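Local structure of mevalonate kinase (Methanocaldococcus jannaschii, 1VIS) at residues I30-T35 against S103-S108; E6-V11 against S159-K164; I12-H17 against R24-A29; K244-L249 against A273-A278; E37-Q42 against K98-S103. The protein catalyses the magnesium- and ATP-dependent phosphorylation of (R)-mevalonate to (R)-mevalonate 5-phosphate, on the route to the isoprenoid lipids of archaeal membranes. One frame throughout, in Å; residues are numbered along the deposited sequence.

Contact 1. Residues I30-T35 against S103-S108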
# COMPACT_ATOMS: atom_id res chain seq x y z
N ILE A 30 -1.18 7.04 -2.13
CA ILE A 30 -0.04 7.89 -2.45
C ILE A 30 0.50 7.76 -3.87
O ILE A 30 0.25 6.77 -4.57
CB ILE A 30 1.11 7.64 -1.45
CG1 ILE A 30 1.58 6.19 -1.55
CG2 ILE A 30 0.65 7.96 -0.05
CD1 ILE A 30 2.87 5.93 -0.82
N ASP A 31 1.26 8.77 -4.28
CA ASP A 31 1.86 8.88 -5.61
C ASP A 31 2.63 7.70 -6.14
O ASP A 31 2.58 7.46 -7.35
CB ASP A 31 2.81 10.08 -5.68
CG ASP A 31 2.10 11.38 -5.50
OD1 ASP A 31 0.92 11.44 -5.90
OD2 ASP A 31 2.71 12.32 -4.97
N LEU A 32 3.36 6.99 -5.29
CA LEU A 32 4.12 5.83 -5.75
C LEU A 32 3.25 4.90 -6.59
O LEU A 32 2.33 4.26 -6.08
CB LEU A 32 4.71 5.04 -4.59
CG LEU A 32 6.05 5.53 -4.06
CD1 LEU A 32 6.52 4.56 -2.99
CD2 LEU A 32 7.09 5.62 -5.20
N THR A 33 3.55 4.82 -7.87
CA THR A 33 2.74 3.99 -8.73
C THR A 33 3.42 2.82 -9.40
O THR A 33 4.64 2.72 -9.49
CB THR A 33 2.11 4.83 -9.86
OG1 THR A 33 3.14 5.27 -10.76
CG2 THR A 33 1.37 6.03 -9.30
N SER A 34 2.57 1.90 -9.84
CA SER A 34 3.01 0.75 -10.59
C SER A 34 2.44 1.17 -11.96
O SER A 34 1.57 2.05 -12.05
CB SER A 34 2.33 -0.51 -10.07
OG SER A 34 0.92 -0.34 -9.98
N THR A 35 2.96 0.57 -13.02
CA THR A 35 2.49 0.90 -14.34
C THR A 35 2.41 -0.41 -15.09
O THR A 35 3.39 -1.16 -15.17
CB THR A 35 3.46 1.89 -15.08
OG1 THR A 35 4.65 1.20 -15.50
CG2 THR A 35 3.86 3.05 -14.15
N SER A 103 6.83 -1.26 -11.39
CA SER A 103 6.34 -0.54 -10.23
C SER A 103 7.53 0.22 -9.69
O SER A 103 8.67 -0.13 -9.97
CB SER A 103 5.84 -1.53 -9.18
OG SER A 103 5.28 -0.87 -8.06
N LYS A 104 7.25 1.27 -8.92
CA LYS A 104 8.30 2.08 -8.32
C LYS A 104 8.26 1.82 -6.82
O LYS A 104 9.21 2.07 -6.09
CB LYS A 104 8.01 3.55 -8.64
CG LYS A 104 7.97 3.80 -10.15
CD LYS A 104 7.47 5.19 -10.51
CE LYS A 104 7.66 5.47 -11.99
NZ LYS A 104 9.12 5.45 -12.35
N ILE A 105 7.14 1.25 -6.39
CA ILE A 105 6.86 0.92 -5.01
C ILE A 105 7.70 -0.18 -4.37
O ILE A 105 7.73 -1.32 -4.84
CB ILE A 105 5.38 0.52 -4.86
CG1 ILE A 105 4.50 1.51 -5.63
CG2 ILE A 105 5.01 0.44 -3.41
CD1 ILE A 105 3.14 0.97 -5.98
N PRO A 106 8.40 0.14 -3.27
CA PRO A 106 9.23 -0.83 -2.57
C PRO A 106 8.35 -2.00 -2.11
O PRO A 106 7.20 -1.80 -1.71
CB PRO A 106 9.78 -0.04 -1.39
CG PRO A 106 9.81 1.36 -1.92
CD PRO A 106 8.49 1.46 -2.63
N ILE A 107 8.88 -3.21 -2.17
CA ILE A 107 8.12 -4.38 -1.79
C ILE A 107 8.24 -4.74 -0.31
O ILE A 107 9.19 -4.36 0.38
CB ILE A 107 8.55 -5.61 -2.63
CG1 ILE A 107 8.53 -5.27 -4.13
CG2 ILE A 107 7.62 -6.79 -2.36
CD1 ILE A 107 9.73 -4.46 -4.60
N SER A 108 7.23 -5.47 0.17
CA SER A 108 7.18 -5.96 1.54
C SER A 108 7.39 -4.95 2.66
O SER A 108 7.91 -5.31 3.72
CB SER A 108 8.18 -7.12 1.69
OG SER A 108 7.95 -7.83 2.89
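Apolar packing joins Leu32 to three successive residues of 103-108. Its CB lies 3.7 Å from Ile105 CG1, CD1 meets Pro106 CD at 3.7 Å with the two side chains nearly perpendicular, and CD2 approaches Lys104 CB. The forked leucine thus spreads over branched and ring carbons alike, while Ile105 CD1 reaches back to Leu32 O (3.4 Å). Lys104 passes its CB, CG and CD by Thr33 O before the amine leads away.

Polar contacts fix the backbone. Lys104 N donates to Thr33 O over 3.0 Å, a bent bond with 143° at the hydrogen. Beside it, Ser34 and Ser103 form a non-hydrogen-bonded antiparallel pair, where small residues suit the close approach of the chains. Ser103 OG stands across from its own N (chi1 -176°) and accepts from Ile105 N at 3.3 Å, closing an ST turn. With an alanine at Ser103, Ile105 N would probably lose this acceptor and the turn its brace.

Leu111 packs on Leu32, Ile105 and Pro106, and Phe308 of strand 306-310 on Leu32 and Pro106. The loop, whose Pro106 to Ser108 belong to the predicted ATP site, leads into helix 113-128, where Ser116 OG is hydrogen-bonded to Ser34 OG.

Contact 2. Residues E6-V11 against S159-K164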
# COMPACT_ATOMS: atom_id res chain seq x y z
N GLU A 6 -1.89 3.10 -14.50
CA GLU A 6 -0.97 3.57 -13.48
C GLU A 6 -1.72 3.51 -12.18
O GLU A 6 -2.57 4.35 -11.90
CB GLU A 6 -0.52 5.00 -13.78
CG GLU A 6 0.36 5.58 -12.70
CD GLU A 6 1.45 6.46 -13.27
OE1 GLU A 6 2.35 5.91 -13.95
OE2 GLU A 6 1.41 7.69 -13.04
N THR A 7 -1.42 2.49 -11.39
CA THR A 7 -2.10 2.28 -10.12
C THR A 7 -1.39 2.90 -8.93
O THR A 7 -0.18 2.79 -8.79
CB THR A 7 -2.29 0.79 -9.87
OG1 THR A 7 -2.86 0.18 -11.04
CG2 THR A 7 -3.20 0.56 -8.69
N PRO A 8 -2.15 3.59 -8.06
CA PRO A 8 -1.64 4.26 -6.85
C PRO A 8 -1.03 3.29 -5.82
O PRO A 8 -1.12 2.06 -5.95
CB PRO A 8 -2.89 4.94 -6.28
CG PRO A 8 -3.78 5.10 -7.47
CD PRO A 8 -3.59 3.83 -8.23
N SER A 9 -0.39 3.86 -4.80
CA SER A 9 0.21 3.08 -3.72
C SER A 9 -0.61 3.39 -2.47
O SER A 9 -1.60 4.12 -2.53
CB SER A 9 1.67 3.49 -3.50
OG SER A 9 2.39 2.44 -2.90
N LYS A 10 -0.19 2.86 -1.33
CA LYS A 10 -0.96 3.07 -0.12
C LYS A 10 -0.10 3.12 1.15
O LYS A 10 0.95 2.48 1.23
CB LYS A 10 -2.04 1.96 -0.07
CG LYS A 10 -2.45 1.46 1.28
CD LYS A 10 -1.61 0.28 1.69
CE LYS A 10 -1.52 0.19 3.20
NZ LYS A 10 -0.57 -0.89 3.56
N VAL A 11 -0.55 3.92 2.12
CA VAL A 11 0.17 4.07 3.39
C VAL A 11 -0.79 4.27 4.56
O VAL A 11 -1.79 4.99 4.45
CB VAL A 11 1.13 5.28 3.38
CG1 VAL A 11 2.05 5.22 4.60
CG2 VAL A 11 1.96 5.28 2.11
N SER A 159 -8.86 -1.71 -1.14
CA SER A 159 -9.89 -0.69 -1.10
C SER A 159 -9.24 0.68 -1.21
O SER A 159 -9.70 1.54 -1.98
CB SER A 159 -10.69 -0.80 0.21
OG SER A 159 -11.52 -1.94 0.19
N THR A 160 -8.17 0.88 -0.45
CA THR A 160 -7.46 2.15 -0.44
C THR A 160 -6.95 2.56 -1.80
O THR A 160 -7.06 3.72 -2.20
CB THR A 160 -6.25 2.10 0.50
OG1 THR A 160 -6.68 1.80 1.83
CG2 THR A 160 -5.53 3.43 0.50
N ILE A 161 -6.38 1.60 -2.52
CA ILE A 161 -5.82 1.83 -3.84
C ILE A 161 -6.89 1.95 -4.92
O ILE A 161 -6.66 2.55 -5.96
CB ILE A 161 -4.81 0.71 -4.18
CG1 ILE A 161 -3.64 0.77 -3.19
CG2 ILE A 161 -4.34 0.82 -5.62
CD1 ILE A 161 -2.59 -0.31 -3.38
N THR A 162 -8.07 1.37 -4.68
CA THR A 162 -9.16 1.43 -5.65
C THR A 162 -10.00 2.70 -5.53
O THR A 162 -10.33 3.33 -6.54
CB THR A 162 -10.10 0.22 -5.52
OG1 THR A 162 -9.37 -0.97 -5.81
CG2 THR A 162 -11.26 0.34 -6.51
N TYR A 163 -10.36 3.07 -4.31
CA TYR A 163 -11.18 4.25 -4.09
C TYR A 163 -10.36 5.53 -3.97
O TYR A 163 -10.91 6.62 -4.00
CB TYR A 163 -12.04 4.08 -2.83
CG TYR A 163 -13.08 3.01 -2.99
CD1 TYR A 163 -12.96 1.77 -2.36
CD2 TYR A 163 -14.17 3.21 -3.83
CE1 TYR A 163 -13.90 0.75 -2.56
CE2 TYR A 163 -15.11 2.21 -4.05
CZ TYR A 163 -14.97 0.98 -3.42
OH TYR A 163 -15.90 -0.01 -3.67
N LYS A 164 -9.05 5.38 -3.84
CA LYS A 164 -8.13 6.50 -3.71
C LYS A 164 -8.52 7.44 -2.56
O LYS A 164 -9.57 7.28 -1.93
CB LYS A 164 -8.05 7.25 -5.04
CG LYS A 164 -7.40 6.42 -6.15
CD LYS A 164 -7.54 7.06 -7.51
CE LYS A 164 -8.98 7.02 -8.01
NZ LYS A 164 -9.47 5.63 -8.21
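Ile161 fits against strand 6-11 through both branches of its side chain. CG2 meets Thr7 CG2, the two side chains crossing at about a right angle, and lies 3.5 Å from Pro8 O; CG1 packs 3.7 Å from Lys10 CB. With CG1 anti to the carbonyl carbon (chi1 -64°), CG2 falls anti to N and faces Thr7 and Pro8, while CG1 faces Lys10. Pro8 points its ring toward the helix, CD 4.1 Å from Ile161 CG2, and its CG touches Lys164 CG at the same separation. Farther along, the methyl CG2 of Thr160 sits 3.7 Å from Lys10 CG, so the threonine shows carbon to the lysine chain.

Strand and helix axes come within 7.6 Å at 136°, a helix lying across a sheet strand in the N-terminal domain of the GHMP kinases.

The next shell holds the polar ends. Lys10 bends at its CB–CG bond, and its NZ forms a salt bridge with Asp157 OD1, the inferred proton acceptor, and is hydrogen-bonded to Gly110 O. Thr160 OG1 engages Thr156 O and Ser27 OG. Lys164, which leaves the helix with positive phi, curls back so that NZ donates to Thr162 O over 3.0 Å, from above the carbonyl plane. Ser116 OG of helix 113-128 is hydrogen-bonded to Pro8 O.

Contact 3. Residues I12-H17 against R24-A29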
# COMPACT_ATOMS: atom_id res chain seq x y z
N ILE A 12 -0.47 3.64 5.70
CA ILE A 12 -1.30 3.81 6.89
C ILE A 12 -0.77 5.01 7.66
O ILE A 12 0.42 5.07 8.00
CB ILE A 12 -1.29 2.55 7.79
CG1 ILE A 12 -2.09 1.44 7.11
CG2 ILE A 12 -1.88 2.87 9.17
CD1 ILE A 12 -1.56 0.06 7.35
N LEU A 13 -1.64 5.98 7.91
CA LEU A 13 -1.28 7.19 8.63
C LEU A 13 -1.34 6.95 10.14
O LEU A 13 -0.52 7.49 10.87
CB LEU A 13 -2.24 8.32 8.25
CG LEU A 13 -2.19 8.78 6.79
CD1 LEU A 13 -3.37 9.70 6.49
CD2 LEU A 13 -0.88 9.51 6.53
N PHE A 14 -2.30 6.14 10.58
CA PHE A 14 -2.49 5.82 11.99
C PHE A 14 -3.30 4.54 12.09
O PHE A 14 -4.15 4.28 11.23
CB PHE A 14 -3.32 6.89 12.71
CG PHE A 14 -2.79 8.28 12.60
CD1 PHE A 14 -1.65 8.66 13.31
CD2 PHE A 14 -3.43 9.21 11.79
CE1 PHE A 14 -1.16 9.96 13.21
CE2 PHE A 14 -2.95 10.51 11.69
CZ PHE A 14 -1.81 10.89 12.39
N GLY A 15 -3.05 3.75 13.14
CA GLY A 15 -3.80 2.53 13.33
C GLY A 15 -3.12 1.21 13.01
O GLY A 15 -3.70 0.16 13.26
N GLU A 16 -1.91 1.27 12.48
CA GLU A 16 -1.14 0.08 12.13
C GLU A 16 -1.59 -1.29 12.65
O GLU A 16 -2.04 -2.14 11.87
CB GLU A 16 0.32 0.28 12.53
CG GLU A 16 1.19 0.88 11.45
CD GLU A 16 0.96 2.36 11.26
OE1 GLU A 16 1.48 2.91 10.27
OE2 GLU A 16 0.28 2.97 12.11
N HIS A 17 -1.45 -1.53 13.94
CA HIS A 17 -1.82 -2.84 14.49
C HIS A 17 -3.16 -2.91 15.21
O HIS A 17 -3.74 -3.99 15.33
CB HIS A 17 -0.70 -3.33 15.42
CG HIS A 17 0.45 -3.97 14.71
ND1 HIS A 17 0.33 -5.16 14.02
CD2 HIS A 17 1.73 -3.58 14.56
CE1 HIS A 17 1.49 -5.47 13.48
NE2 HIS A 17 2.36 -4.53 13.79
N ARG A 24 -9.67 1.60 14.57
CA ARG A 24 -9.64 2.25 13.26
C ARG A 24 -8.26 2.39 12.64
O ARG A 24 -7.25 2.49 13.33
CB ARG A 24 -10.26 3.65 13.37
CG ARG A 24 -11.74 3.68 13.74
CD ARG A 24 -12.25 5.12 13.96
NE ARG A 24 -11.47 5.82 14.98
CZ ARG A 24 -11.64 7.10 15.32
NH1 ARG A 24 -10.87 7.63 16.27
NH2 ARG A 24 -12.56 7.85 14.72
N ALA A 25 -8.23 2.38 11.31
CA ALA A 25 -6.99 2.58 10.56
C ALA A 25 -7.29 3.72 9.62
O ALA A 25 -8.37 3.80 9.03
CB ALA A 25 -6.63 1.34 9.74
N ILE A 26 -6.33 4.63 9.49
CA ILE A 26 -6.46 5.76 8.60
C ILE A 26 -5.48 5.49 7.49
O ILE A 26 -4.28 5.64 7.67
CB ILE A 26 -6.09 7.07 9.31
CG1 ILE A 26 -7.22 7.46 10.27
CG2 ILE A 26 -5.81 8.17 8.28
CD1 ILE A 26 -6.87 8.65 11.12
N SER A 27 -5.99 5.06 6.33
CA SER A 27 -5.15 4.74 5.18
C SER A 27 -5.21 5.78 4.05
O SER A 27 -6.26 6.31 3.71
CB SER A 27 -5.57 3.39 4.64
OG SER A 27 -6.96 3.42 4.43
N MET A 28 -4.06 6.04 3.45
CA MET A 28 -4.04 7.04 2.40
C MET A 28 -3.34 6.61 1.12
O MET A 28 -2.25 6.02 1.17
CB MET A 28 -3.39 8.30 2.95
CG MET A 28 -3.30 9.43 1.97
SD MET A 28 -2.38 10.72 2.76
CE MET A 28 -0.71 10.26 2.37
N ALA A 29 -3.97 6.91 -0.01
CA ALA A 29 -3.43 6.57 -1.33
C ALA A 29 -2.31 7.56 -1.66
O ALA A 29 -2.47 8.76 -1.49
CB ALA A 29 -4.52 6.63 -2.39
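Ile26 is met by two consecutive residues, Leu13 and Phe14, where the antiparallel hairpin of strands 3-14 and 24-40 carries a classic bulge. Here the packing is tight. Leu13 N donates to Ile26 O at 2.7 Å, almost in line with the carbonyl bond, and Ile26 N answers to Phe14 O at 2.8 Å with 171° at the hydrogen. Ile26 serves both neighbours: its side chain and that of Leu13 cross at about a right angle, CG2 3.4 Å from Leu13 CD1, whereas Ile26 CD1 reaches the ring edge of Phe14 at CD2 (3.5 Å), these two side chains running side by side. Met28 extends the apolar patch, its CB 3.8 Å from Leu13 CD1.

Gly15 comes next, its CA 4.2 Å from Ala25 CA. A side chain there would run into Arg24 O and Ala25, and its backbone angles (phi 105°) also call for glycine.

The other side is looser. Ile12 and Ser27 form a non-hydrogen-bonded pair with sparse side-chain contact, and partly exposed Ile12 brings only CG2 near Ile26 O. Arg24 leads its guanidinium away to Asp223 and Asp227 of helix 215-230.

The apolar face of Phe14 and Ile26 packs on helices 215-230 and 235-249, and both backbone bonds are made across the bulge, through Leu13 N and Phe14 O.

Contact 4. Residues K244-L249 against A273-A278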
# COMPACT_ATOMS: atom_id res chain seq x y z
N LYS A 244 3.61 10.87 18.05
CA LYS A 244 3.04 10.29 19.24
C LYS A 244 2.58 8.86 18.95
O LYS A 244 2.81 7.95 19.75
CB LYS A 244 1.86 11.15 19.72
CG LYS A 244 1.34 10.80 21.10
CD LYS A 244 0.22 11.75 21.48
CE LYS A 244 -0.45 11.37 22.79
NZ LYS A 244 -1.57 12.30 23.10
N ASN A 245 1.94 8.68 17.79
CA ASN A 245 1.49 7.35 17.41
C ASN A 245 2.73 6.48 17.29
O ASN A 245 2.72 5.31 17.65
CB ASN A 245 0.75 7.40 16.07
CG ASN A 245 0.11 6.05 15.68
OD1 ASN A 245 -0.69 5.99 14.75
ND2 ASN A 245 0.48 4.98 16.38
N HIS A 246 3.80 7.06 16.78
CA HIS A 246 5.03 6.31 16.65
C HIS A 246 5.54 5.83 18.01
O HIS A 246 5.99 4.70 18.14
CB HIS A 246 6.13 7.13 15.97
CG HIS A 246 7.42 6.38 15.84
ND1 HIS A 246 7.58 5.33 14.97
CD2 HIS A 246 8.58 6.47 16.54
CE1 HIS A 246 8.77 4.79 15.14
NE2 HIS A 246 9.40 5.46 16.09
N GLU A 247 5.47 6.71 19.00
CA GLU A 247 5.94 6.38 20.35
C GLU A 247 5.12 5.24 20.92
O GLU A 247 5.60 4.48 21.76
CB GLU A 247 5.83 7.60 21.28
CG GLU A 247 6.76 8.75 20.93
CD GLU A 247 8.21 8.34 20.93
OE1 GLU A 247 8.72 7.96 22.01
OE2 GLU A 247 8.85 8.38 19.85
N LEU A 248 3.88 5.13 20.46
CA LEU A 248 3.01 4.07 20.91
C LEU A 248 3.42 2.77 20.23
O LEU A 248 3.59 1.75 20.89
CB LEU A 248 1.56 4.41 20.58
CG LEU A 248 1.05 5.64 21.34
CD1 LEU A 248 -0.32 6.07 20.83
CD2 LEU A 248 1.00 5.30 22.83
N LEU A 249 3.58 2.81 18.91
CA LEU A 249 3.97 1.61 18.18
C LEU A 249 5.25 1.10 18.80
O LEU A 249 5.49 -0.11 18.87
CB LEU A 249 4.20 1.93 16.69
CG LEU A 249 2.95 2.19 15.85
CD1 LEU A 249 3.34 2.72 14.47
CD2 LEU A 249 2.16 0.90 15.72
N ALA A 273 7.12 12.49 12.51
CA ALA A 273 7.33 11.30 11.71
C ALA A 273 6.92 10.04 12.46
O ALA A 273 6.84 10.04 13.68
CB ALA A 273 8.80 11.22 11.32
N LYS A 274 6.63 8.97 11.72
CA LYS A 274 6.24 7.70 12.32
C LYS A 274 6.40 6.57 11.31
O LYS A 274 6.26 6.79 10.11
CB LYS A 274 4.79 7.75 12.80
CG LYS A 274 3.76 7.77 11.67
CD LYS A 274 2.33 7.73 12.21
CE LYS A 274 1.91 6.33 12.64
NZ LYS A 274 1.91 5.41 11.48
N LEU A 275 6.70 5.38 11.80
CA LEU A 275 6.85 4.24 10.90
C LEU A 275 5.45 3.92 10.38
O LEU A 275 4.46 4.38 10.93
CB LEU A 275 7.44 3.03 11.65
CG LEU A 275 6.55 2.19 12.58
CD1 LEU A 275 5.71 1.24 11.75
CD2 LEU A 275 7.42 1.40 13.56
N THR A 276 5.38 3.14 9.30
CA THR A 276 4.11 2.78 8.70
C THR A 276 3.99 1.28 8.43
O THR A 276 4.88 0.68 7.82
CB THR A 276 3.90 3.53 7.37
OG1 THR A 276 2.62 3.19 6.83
CG2 THR A 276 4.98 3.15 6.36
N GLY A 277 2.88 0.69 8.88
CA GLY A 277 2.64 -0.73 8.69
C GLY A 277 3.19 -1.57 9.83
O GLY A 277 3.48 -1.03 10.90
N ALA A 278 3.32 -2.88 9.63
CA ALA A 278 3.85 -3.75 10.68
C ALA A 278 5.26 -3.25 10.96
O ALA A 278 5.89 -2.62 10.11
CB ALA A 278 3.89 -5.17 10.20
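His246 and Lys274 bring their CA atoms to 4.7 Å where helix 244-249 passes strand 273-276; the axes approach to 7.0 Å with 48° between their directions. The backbone of Leu275 takes part directly: its N-H points to the helix and reaches His246 ND1 at 3.3 Å, fairly straight although it arrives tilted 35° from the ring plane. The imidazole is carried there because CG stands across CA–CB from the residue's own backbone N (chi1 179°), while His246 CB rests 3.5 Å from Lys274 CB.

The helix here flanks the edge strand of the antiparallel sheet in the C-terminal domain of a GHMP kinase. Within the chain, strand 272-276 is an outermost strand of this four-stranded sheet, bonded to strand 282-287 through Lys274 and Thr276, so the histidine serves an N-H that the neighbouring strand does not take.

The other ring nitrogen, NE2, is hydrogen-bonded to Asp260 OD1. A leucine in place of His246 would probably leave both Leu275 N and Asp260 without this partner. Leu249 adds carbon contact, CD1 lying 3.8 Å from Leu275 CG. Asn245 OD1 approaches Lys274 CE (3.4 Å), while the lysine chain bends so that NZ donates to its neighbour's carbonyl, Leu275 O, at 2.8 Å and forms a salt bridge with Glu16 OE1.

Contact 5. Residues E37-Q42 against K98-S103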
# COMPACT_ATOMS: atom_id res chain seq x y z
N GLU A 37 1.13 -2.12 -18.69
CA GLU A 37 0.76 -1.90 -20.07
C GLU A 37 0.39 -3.23 -20.70
O GLU A 37 1.15 -4.19 -20.61
CB GLU A 37 1.92 -1.26 -20.82
CG GLU A 37 1.71 -1.17 -22.31
CD GLU A 37 2.85 -0.45 -23.01
OE1 GLU A 37 4.02 -0.86 -22.83
OE2 GLU A 37 2.56 0.53 -23.74
N ILE A 38 -0.77 -3.27 -21.33
CA ILE A 38 -1.25 -4.48 -21.97
C ILE A 38 -1.55 -4.21 -23.45
O ILE A 38 -2.14 -3.20 -23.82
CB ILE A 38 -2.53 -4.99 -21.25
CG1 ILE A 38 -3.12 -6.19 -22.00
CG2 ILE A 38 -3.52 -3.85 -21.11
CD1 ILE A 38 -4.29 -6.84 -21.28
N LYS A 39 -1.14 -5.14 -24.30
CA LYS A 39 -1.35 -4.99 -25.73
C LYS A 39 -1.49 -6.35 -26.37
O LYS A 39 -0.72 -7.26 -26.06
CB LYS A 39 -0.17 -4.24 -26.36
CG LYS A 39 1.19 -4.82 -25.97
CD LYS A 39 2.35 -4.08 -26.65
CE LYS A 39 3.70 -4.66 -26.25
NZ LYS A 39 4.84 -4.05 -27.00
N GLU A 40 -2.47 -6.50 -27.27
CA GLU A 40 -2.69 -7.76 -27.96
C GLU A 40 -1.45 -8.11 -28.79
O GLU A 40 -0.75 -7.22 -29.27
CB GLU A 40 -3.91 -7.68 -28.89
CG GLU A 40 -3.84 -6.61 -29.96
CD GLU A 40 -4.51 -5.30 -29.54
OE1 GLU A 40 -4.09 -4.71 -28.52
OE2 GLU A 40 -5.46 -4.88 -30.23
N THR A 41 -1.19 -9.40 -28.95
CA THR A 41 -0.02 -9.83 -29.70
C THR A 41 -0.35 -10.64 -30.95
O THR A 41 0.25 -10.43 -32.00
CB THR A 41 0.92 -10.66 -28.80
OG1 THR A 41 0.22 -11.80 -28.29
CG2 THR A 41 1.42 -9.82 -27.64
N GLN A 42 -1.29 -11.57 -30.83
CA GLN A 42 -1.68 -12.44 -31.94
C GLN A 42 -0.67 -13.56 -32.11
O GLN A 42 -0.14 -13.78 -33.20
CB GLN A 42 -1.80 -11.65 -33.25
CG GLN A 42 -3.10 -10.87 -33.41
CD GLN A 42 -4.33 -11.76 -33.43
OE1 GLN A 42 -4.40 -12.73 -34.20
NE2 GLN A 42 -5.31 -11.44 -32.59
N LYS A 98 0.06 -9.10 -24.34
CA LYS A 98 1.23 -8.99 -23.49
C LYS A 98 1.03 -7.89 -22.47
O LYS A 98 0.40 -6.86 -22.74
CB LYS A 98 2.47 -8.69 -24.34
CG LYS A 98 3.76 -8.58 -23.53
CD LYS A 98 4.83 -7.80 -24.29
CE LYS A 98 5.40 -8.58 -25.48
NZ LYS A 98 6.35 -9.64 -25.04
N ILE A 99 1.57 -8.12 -21.28
CA ILE A 99 1.49 -7.16 -20.20
C ILE A 99 2.91 -6.84 -19.76
O ILE A 99 3.73 -7.74 -19.56
CB ILE A 99 0.71 -7.72 -18.99
CG1 ILE A 99 -0.79 -7.71 -19.28
CG2 ILE A 99 1.02 -6.91 -17.74
CD1 ILE A 99 -1.63 -8.25 -18.14
N ASN A 100 3.19 -5.56 -19.61
CA ASN A 100 4.49 -5.13 -19.15
C ASN A 100 4.28 -4.54 -17.78
O ASN A 100 3.47 -3.63 -17.61
CB ASN A 100 5.09 -4.11 -20.12
CG ASN A 100 5.57 -4.76 -21.39
OD1 ASN A 100 6.51 -5.57 -21.37
ND2 ASN A 100 4.93 -4.43 -22.51
N ILE A 101 5.01 -5.06 -16.81
CA ILE A 101 4.89 -4.63 -15.43
C ILE A 101 6.10 -3.87 -14.89
O ILE A 101 7.23 -4.32 -15.02
CB ILE A 101 4.63 -5.85 -14.52
CG1 ILE A 101 3.51 -6.70 -15.11
CG2 ILE A 101 4.29 -5.40 -13.10
CD1 ILE A 101 3.60 -8.18 -14.79
N SER A 102 5.83 -2.72 -14.29
CA SER A 102 6.88 -1.90 -13.70
C SER A 102 6.27 -1.11 -12.58
O SER A 102 5.31 -0.38 -12.79
CB SER A 102 7.49 -0.93 -14.72
OG SER A 102 8.28 -1.62 -15.67
N SER A 103 6.83 -1.26 -11.39
CA SER A 103 6.34 -0.54 -10.23
C SER A 103 7.53 0.22 -9.69
O SER A 103 8.67 -0.13 -9.97
CB SER A 103 5.84 -1.53 -9.18
OG SER A 103 5.28 -0.87 -8.06
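The side chains of Glu37 and Asn100 lie side by side, pointing the same way from one face of the sheet, their carboxylate and amide planes 66° apart. Glu37 OE1 stands 3.7 Å from Asn100 ND2, a neighbourly approach without a hydrogen bond. On that amide nitrogen Lys39 CE also closes, at 3.9 Å, and lies as near to Lys98 CD. The two lysines run alongside each other as carbon chains. Lys98 bends twice near its end while Lys39 stays extended, and Lys39 NZ and Lys98 NZ end 6.1 Å apart, which probably eases the repulsion. Long polar chains suit this face, whose residues are partly or fully exposed.

The peptide groups make regular antiparallel pairs. Glu37 and Asn100 exchange two bonds, the shorter from Asn100 N to Glu37 O (2.7 Å), and Lys39 and Lys98 do the same. Between them Ile38 and Ile99, a non-hydrogen-bonded pair, turn to the other face, where Ile38 CB meets Ile99 CG1 at 3.8 Å. Thr41 ends the contact with its methyl CG2 3.6 Å from Lys98 CB.

Helix 113-128 covers Ile38 through Ala124 and Phe128, as branched aliphatics on a buried face would favour. Strand 97-103 pairs with strand 45-50 through Ile99, hydrogen-bonded to Ile47 and Asn49, and through Ile101; strand 3-14 is hydrogen-bonded to Ile38 through Leu3.

Overall arrangement
Contacts 1, 2, 3 and 5 share one mixed sheet. Strand 24-40 runs through contact 3, then contact 1, then contact 5; the centres of contacts 3 and 5 lie about 32 Å apart on opposite sides of the chain's centre. Contacts 1 and 5 meet at Ser103, and contact 2, its centre about 10 Å from that of contact 1, adds helix 156-163 on the adjoining strand 3-14. Along the chain contact 2 encloses contacts 1, 3 and 5, and contact 4 follows in the C-terminal domain. Glu16 joins contact 3 to contact 4 through Lys274 and Gly277, linking the two domains not far from the inferred active site and the predicted ATP site.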